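Local coordinates for putative phosphosugar isomerase (Silicibacter pomeroyi DSS-3, PDB 3FJ1) that probably binds phosphosugars through its two SIS domains and may act as a phosphosugar isomerase, at the interface of chains A and B. Numbering follows the deposited sequence. Chains: chain A/B, putative phosphosugar isomerase.

Contact 1: the interface of chains A and B. Residues chain A 79, 82-84, 106; chain B 213-214, 241, 265-266.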
ATOM      1  N   SER A  79      -3.161  12.710  -4.952  1.00  9.40           N
ATOM      2  CA  SER A  79      -4.247  13.138  -5.865  1.00  9.70           C
ATOM      3  C   SER A  79      -5.368  13.865  -5.131  1.00  8.70           C
ATOM      4  O   SER A  79      -6.051  14.712  -5.725  1.00  8.79           O
ATOM      5  CB  SER A  79      -4.818  11.964  -6.658  1.00 10.10           C
ATOM      6  OG  SER A  79      -5.575  11.040  -5.860  1.00 10.87           O
ATOM      7  N   SER A  82      -3.831  17.257  -5.509  1.00  9.57           N
ATOM      8  CA  SER A  82      -3.405  17.658  -6.873  1.00 10.00           C
ATOM      9  C   SER A  82      -4.457  17.475  -7.960  1.00 10.33           C
ATOM     10  O   SER A  82      -4.424  18.179  -8.985  1.00 10.54           O
ATOM     11  CB  SER A  82      -2.113  16.925  -7.274  1.00 10.19           C
ATOM     12  OG  SER A  82      -2.382  15.556  -7.531  1.00  9.87           O
ATOM     13  N   VAL A  83      -5.365  16.521  -7.767  1.00  9.71           N
ATOM     14  CA  VAL A  83      -6.454  16.305  -8.714  1.00  9.66           C
ATOM     15  C   VAL A  83      -7.769  16.877  -8.183  1.00  9.96           C
ATOM     16  O   VAL A  83      -8.432  17.665  -8.863  1.00 10.43           O
ATOM     17  CB  VAL A  83      -6.579  14.790  -9.084  1.00  8.87           C
ATOM     18  CG1 VAL A  83      -7.808  14.537  -9.946  1.00  8.39           C
ATOM     19  CG2 VAL A  83      -5.309  14.322  -9.789  1.00  8.08           C
ATOM     20  N   TYR A  84      -8.147  16.513  -6.965  1.00  9.94           N
ATOM     21  CA  TYR A  84      -9.460  16.902  -6.425  1.00  9.85           C
ATOM     22  C   TYR A  84      -9.483  18.201  -5.618  1.00 10.55           C
ATOM     23  O   TYR A  84     -10.562  18.768  -5.404  1.00 11.00           O
ATOM     24  CB  TYR A  84     -10.008  15.787  -5.535  1.00  9.33           C
ATOM     25  CG  TYR A  84     -10.116  14.456  -6.235  1.00  8.86           C
ATOM     26  CD1 TYR A  84     -11.192  14.165  -7.080  1.00  8.57           C
ATOM     27  CD2 TYR A  84      -9.130  13.507  -6.080  1.00  9.25           C
ATOM     28  CE1 TYR A  84     -11.275  12.935  -7.720  1.00  8.80           C
ATOM     29  CE2 TYR A  84      -9.211  12.268  -6.705  1.00  9.26           C
ATOM     30  CZ  TYR A  84     -10.277  11.998  -7.530  1.00  8.63           C
ATOM     31  OH  TYR A  84     -10.336  10.775  -8.122  1.00  8.52           O
ATOM     32  N   ASP A 106       3.080  16.791  -7.098  1.00 13.52           N
ATOM     33  CA  ASP A 106       2.057  16.139  -6.291  1.00 13.37           C
ATOM     34  C   ASP A 106       2.369  16.166  -4.795  1.00 12.42           C
ATOM     35  O   ASP A 106       1.504  16.464  -3.985  1.00 11.10           O
ATOM     36  CB  ASP A 106       1.838  14.696  -6.749  1.00 14.61           C
ATOM     37  CG  ASP A 106       1.060  14.601  -8.046  1.00 15.97           C
ATOM     38  OD1 ASP A 106       0.660  15.649  -8.614  1.00 17.57           O
ATOM     39  OD2 ASP A 106       0.874  13.458  -8.502  1.00 17.66           O
TER
ATOM     40  N   ARG B 213      -6.299   6.376 -11.058  1.00  8.80           N
ATOM     41  CA  ARG B 213      -5.847   7.703 -10.623  1.00  8.97           C
ATOM     42  C   ARG B 213      -6.881   8.229  -9.635  1.00  9.03           C
ATOM     43  O   ARG B 213      -8.030   8.398  -9.975  1.00  8.72           O
ATOM     44  CB  ARG B 213      -5.749   8.651 -11.804  1.00  9.80           C
ATOM     45  CG  ARG B 213      -5.181  10.069 -11.492  1.00 10.49           C
ATOM     46  CD  ARG B 213      -3.831  10.005 -10.760  1.00 11.63           C
ATOM     47  NE  ARG B 213      -3.228  11.335 -10.581  1.00 12.09           N
ATOM     48  CZ  ARG B 213      -2.307  11.633  -9.663  1.00 12.01           C
ATOM     49  NH1 ARG B 213      -1.906  10.731  -8.802  1.00 11.50           N
ATOM     50  NH2 ARG B 213      -1.808  12.856  -9.587  1.00 11.65           N
ATOM     51  N   GLY B 214      -6.483   8.471  -8.395  1.00  9.24           N
ATOM     52  CA  GLY B 214      -7.459   8.858  -7.401  1.00  8.18           C
ATOM     53  C   GLY B 214      -8.353   7.676  -7.044  1.00  8.62           C
ATOM     54  O   GLY B 214      -7.884   6.577  -6.936  1.00  8.06           O
ATOM     55  N   ALA B 241      -0.130   8.319 -12.446  1.00 11.21           N
ATOM     56  CA  ALA B 241       0.880   9.352 -12.169  1.00 11.35           C
ATOM     57  C   ALA B 241       2.256   8.778 -11.830  1.00 12.64           C
ATOM     58  O   ALA B 241       3.239   9.539 -11.743  1.00 13.03           O
ATOM     59  CB  ALA B 241       0.430  10.291 -11.043  1.00 11.57           C
ATOM     60  N   ALA B 265     -12.639  14.119 -11.610  1.00 10.45           N
ATOM     61  CA  ALA B 265     -11.525  15.009 -11.962  1.00 10.00           C
ATOM     62  C   ALA B 265     -10.264  14.286 -12.413  1.00  9.44           C
ATOM     63  O   ALA B 265      -9.370  14.910 -13.000  1.00  9.47           O
ATOM     64  CB  ALA B 265     -11.194  15.923 -10.788  1.00 10.65           C
ATOM     65  N   ALA B 266     -10.157  12.995 -12.098  1.00  9.52           N
ATOM     66  CA  ALA B 266      -9.011  12.163 -12.519  1.00  9.55           C
ATOM     67  C   ALA B 266      -9.147  11.571 -13.921  1.00  9.86           C
ATOM     68  O   ALA B 266      -8.181  10.981 -14.415  1.00 10.17           O
ATOM     69  CB  ALA B 266      -8.786  11.011 -11.542  1.00  7.98           C
TER
HETATM   70  O   HOH W   1       0.222  11.540  -6.936  1.00 24.77           O
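B:Arg213 and A:Asp106 reach across the interface tip to tip and form a salt bridge, with the guanidinium and carboxylate planes turned 21° from one another. NH2 of the arginine donates to OD2 of the aspartate at 3.0 Å, meeting that oxygen from above the carboxylate plane rather than within it. Water 1 closes the pair on a second side: it lies at the guanidinium edge, 2.9 Å from B:Arg213 NH1 in an almost straight bond (174° at H), and 2.6 Å from A:Asp106 OD2. The same carboxylate oxygen therefore takes a direct and a water-relayed link to one guanidinium. OD1 has a weak bond from A:Ser82 OG within chain A, which may help to keep the carboxylate from turning.

The arginine chain leaves with CG anti to its backbone N (chi1 -176°) and bends at chi2, which brings its head between two apolar groups. B:Ala241 CB lies over one guanidinium face toward the rim, and A:Ser79 CB lies over the opposite face, 3.9 Å from CZ. A:Val83 crosses the arginine obliquely and splits its two branches: CG2 packs against B:Arg213 NE at 3.7 Å, whereas CG1 meets the 265–266 backbone of chain B, 3.7 Å from B:Ala266 CA. CG1 also sits over the centre of the A:Tyr84 ring within its own chain, so the branch touches both that ring face and the partner loop. The tyrosine meets chain B with its rim, in whose plane lie A:Ser79 OG and the CA of B:Gly214. That CA is 3.5 Å from the phenolic OH of A:Tyr84.

Contact 2: the interface of chains A and B. Residues chain A 80, 86-89; chain B 66-67, 70.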
ATOM      1  N   VAL A  80      -5.537  13.562  -3.844  1.00  8.88           N
ATOM      2  CA  VAL A  80      -6.562  14.227  -3.025  1.00  8.49           C
ATOM      3  C   VAL A  80      -6.399  15.748  -3.090  1.00  8.56           C
ATOM      4  O   VAL A  80      -7.384  16.494  -3.108  1.00 10.23           O
ATOM      5  CB  VAL A  80      -6.584  13.675  -1.591  1.00  8.97           C
ATOM      6  CG1 VAL A  80      -7.505  14.488  -0.712  1.00  8.96           C
ATOM      7  CG2 VAL A  80      -7.059  12.199  -1.612  1.00  8.35           C
ATOM      8  N   ALA A  86      -9.355  18.588  -2.492  1.00 10.96           N
ATOM      9  CA  ALA A  86     -10.296  18.412  -1.420  1.00 11.29           C
ATOM     10  C   ALA A  86      -9.826  19.168  -0.179  1.00 12.22           C
ATOM     11  O   ALA A  86      -8.605  19.362   0.068  1.00 12.42           O
ATOM     12  CB  ALA A  86     -10.501  16.896  -1.109  1.00 10.54           C
ATOM     13  N   ARG A  87     -10.809  19.616   0.595  1.00 12.92           N
ATOM     14  CA  ARG A  87     -10.564  20.254   1.873  1.00 14.61           C
ATOM     15  C   ARG A  87     -10.638  19.176   2.939  1.00 14.32           C
ATOM     16  O   ARG A  87     -11.698  18.574   3.135  1.00 15.75           O
ATOM     17  CB  ARG A  87     -11.629  21.321   2.137  1.00 16.63           C
ATOM     18  CG  ARG A  87     -11.496  22.485   1.199  1.00 18.84           C
ATOM     19  CD  ARG A  87     -10.479  23.480   1.691  1.00 20.89           C
ATOM     20  NE  ARG A  87     -10.226  24.503   0.679  1.00 22.12           N
ATOM     21  CZ  ARG A  87      -9.752  25.721   0.948  1.00 22.89           C
ATOM     22  NH1 ARG A  87      -9.514  26.108   2.199  1.00 23.60           N
ATOM     23  NH2 ARG A  87      -9.548  26.578  -0.047  1.00 22.99           N
ATOM     24  N   LEU A  88      -9.511  18.909   3.588  1.00 14.10           N
ATOM     25  CA  LEU A  88      -9.424  17.917   4.655  1.00 13.89           C
ATOM     26  C   LEU A  88      -9.438  18.590   6.029  1.00 14.38           C
ATOM     27  O   LEU A  88      -9.146  19.783   6.160  1.00 14.47           O
ATOM     28  CB  LEU A  88      -8.153  17.057   4.497  1.00 13.80           C
ATOM     29  CG  LEU A  88      -8.054  16.222   3.200  1.00 14.32           C
ATOM     30  CD1 LEU A  88      -6.839  15.348   3.232  1.00 12.40           C
ATOM     31  CD2 LEU A  88      -9.290  15.370   3.028  1.00 13.69           C
ATOM     32  N   ARG A  89      -9.836  17.821   7.035  1.00 14.52           N
ATOM     33  CA  ARG A  89      -9.834  18.272   8.420  1.00 15.77           C
ATOM     34  C   ARG A  89      -8.537  17.787   9.025  1.00 15.04           C
ATOM     35  O   ARG A  89      -8.433  16.635   9.453  1.00 15.53           O
ATOM     36  CB  ARG A  89     -11.058  17.728   9.147  1.00 17.36           C
ATOM     37  CG  ARG A  89     -12.308  18.332   8.545  1.00 18.93           C
ATOM     38  CD  ARG A  89     -13.599  17.638   8.932  1.00 20.91           C
ATOM     39  NE  ARG A  89     -13.771  17.528  10.381  1.00 21.87           N
ATOM     40  CZ  ARG A  89     -14.931  17.260  10.980  1.00 22.57           C
ATOM     41  NH1 ARG A  89     -16.047  17.120  10.278  1.00 23.39           N
ATOM     42  NH2 ARG A  89     -14.973  17.171  12.298  1.00 22.84           N
TER
ATOM     43  N   GLU B  66     -12.634  10.891   2.225  1.00  9.81           N
ATOM     44  CA  GLU B  66     -11.859  12.117   2.133  1.00  9.63           C
ATOM     45  C   GLU B  66     -12.497  13.160   1.221  1.00  9.69           C
ATOM     46  O   GLU B  66     -12.532  14.346   1.564  1.00  9.67           O
ATOM     47  CB  GLU B  66     -10.403  11.829   1.748  1.00 10.17           C
ATOM     48  CG  GLU B  66      -9.677  11.100   2.876  1.00 10.18           C
ATOM     49  CD  GLU B  66      -8.314  10.573   2.549  1.00 10.36           C
ATOM     50  OE1 GLU B  66      -7.867  10.661   1.388  1.00 10.81           O
ATOM     51  OE2 GLU B  66      -7.696  10.033   3.497  1.00 10.11           O
ATOM     52  N   LEU B  67     -13.027  12.708   0.089  1.00 10.19           N
ATOM     53  CA  LEU B  67     -13.648  13.586  -0.907  1.00 10.52           C
ATOM     54  C   LEU B  67     -15.040  14.067  -0.477  1.00 10.77           C
ATOM     55  O   LEU B  67     -15.382  15.241  -0.713  1.00 10.42           O
ATOM     56  CB  LEU B  67     -13.719  12.882  -2.287  1.00 11.07           C
ATOM     57  CG  LEU B  67     -12.385  12.484  -2.931  1.00 11.57           C
ATOM     58  CD1 LEU B  67     -12.593  11.803  -4.308  1.00 10.91           C
ATOM     59  CD2 LEU B  67     -11.437  13.675  -2.993  1.00 12.01           C
ATOM     60  N   GLY B  70     -14.226  15.000   4.058  1.00 10.25           N
ATOM     61  CA  GLY B  70     -12.973  15.663   4.414  1.00 11.33           C
ATOM     62  C   GLY B  70     -12.218  15.054   5.580  1.00 11.60           C
ATOM     63  O   GLY B  70     -11.368  15.709   6.156  1.00 13.35           O
TER
HETATM   64  O   HOH W   2     -13.462  17.133   1.142  1.00 21.03           O
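The backbone carbonyls of A:Arg87, B:Glu66 and B:Leu67 converge on water 2, which ties a loop of chain A to a helix end of chain B. The water is 3.0 Å from A:Arg87 O and 3.0 Å from B:Glu66 O, with B:Leu67 O farther off at 3.3 Å. All three carbonyls can only accept, and a water has two hydrogens to give, so the water cannot give a separate hydrogen to each, and the longer link is probably the weaker, or shares a hydrogen with one of the others.

Close by, the backbone N of A:Arg89 donates directly to B:Gly70 O at 2.8 Å. The foot of the A:Arg89 side chain leans on the same oxygen, its CB 3.6 Å away.

A:Leu88, between A:Arg87 and A:Arg89 in sequence, turns its side chain toward chain B. With CG anti to its carbonyl carbon (chi1 -62°), it presents its CD2 branch, 3.9 Å from B:Glu66 CB and similarly near the CA of B:Gly70. Beyond CG the B:Glu66 chain is extended, and it crosses A:Val80 at about a right angle, bringing its carboxylate oxygen OE1 to 3.5 Å from A:Val80 CG2. This is an apolar-to-polar touch, not a bond. The methyl of A:Ala86 meets the CD2 branch of B:Leu67 at 3.8 Å.

In the fold, chain A contributes helix 79–82 and the loop leading on toward strand 93–99, while chain B contributes the last turn of helix 52–69 and, at B:Gly70, the positive-phi turn that leads on to strand 73–75.

The centres of the C-alpha atoms of contact 1 and contact 2 lie about 12 Å apart, and both draw on chain A helix 79–82 and the loop that follows it; contact 1 also draws on A:Asp106 of helix 105–116. The shared stretch docks against two regions of the partner: in contact 1 against loops and a 3-10 helix within the second SIS region of chain B, and in contact 2 against a helix end within its first. One segment thus spans both SIS regions of the opposite chain. Because the interface is two-fold symmetric, each contact recurs with the chains exchanged, an arrangement consistent with a dimer.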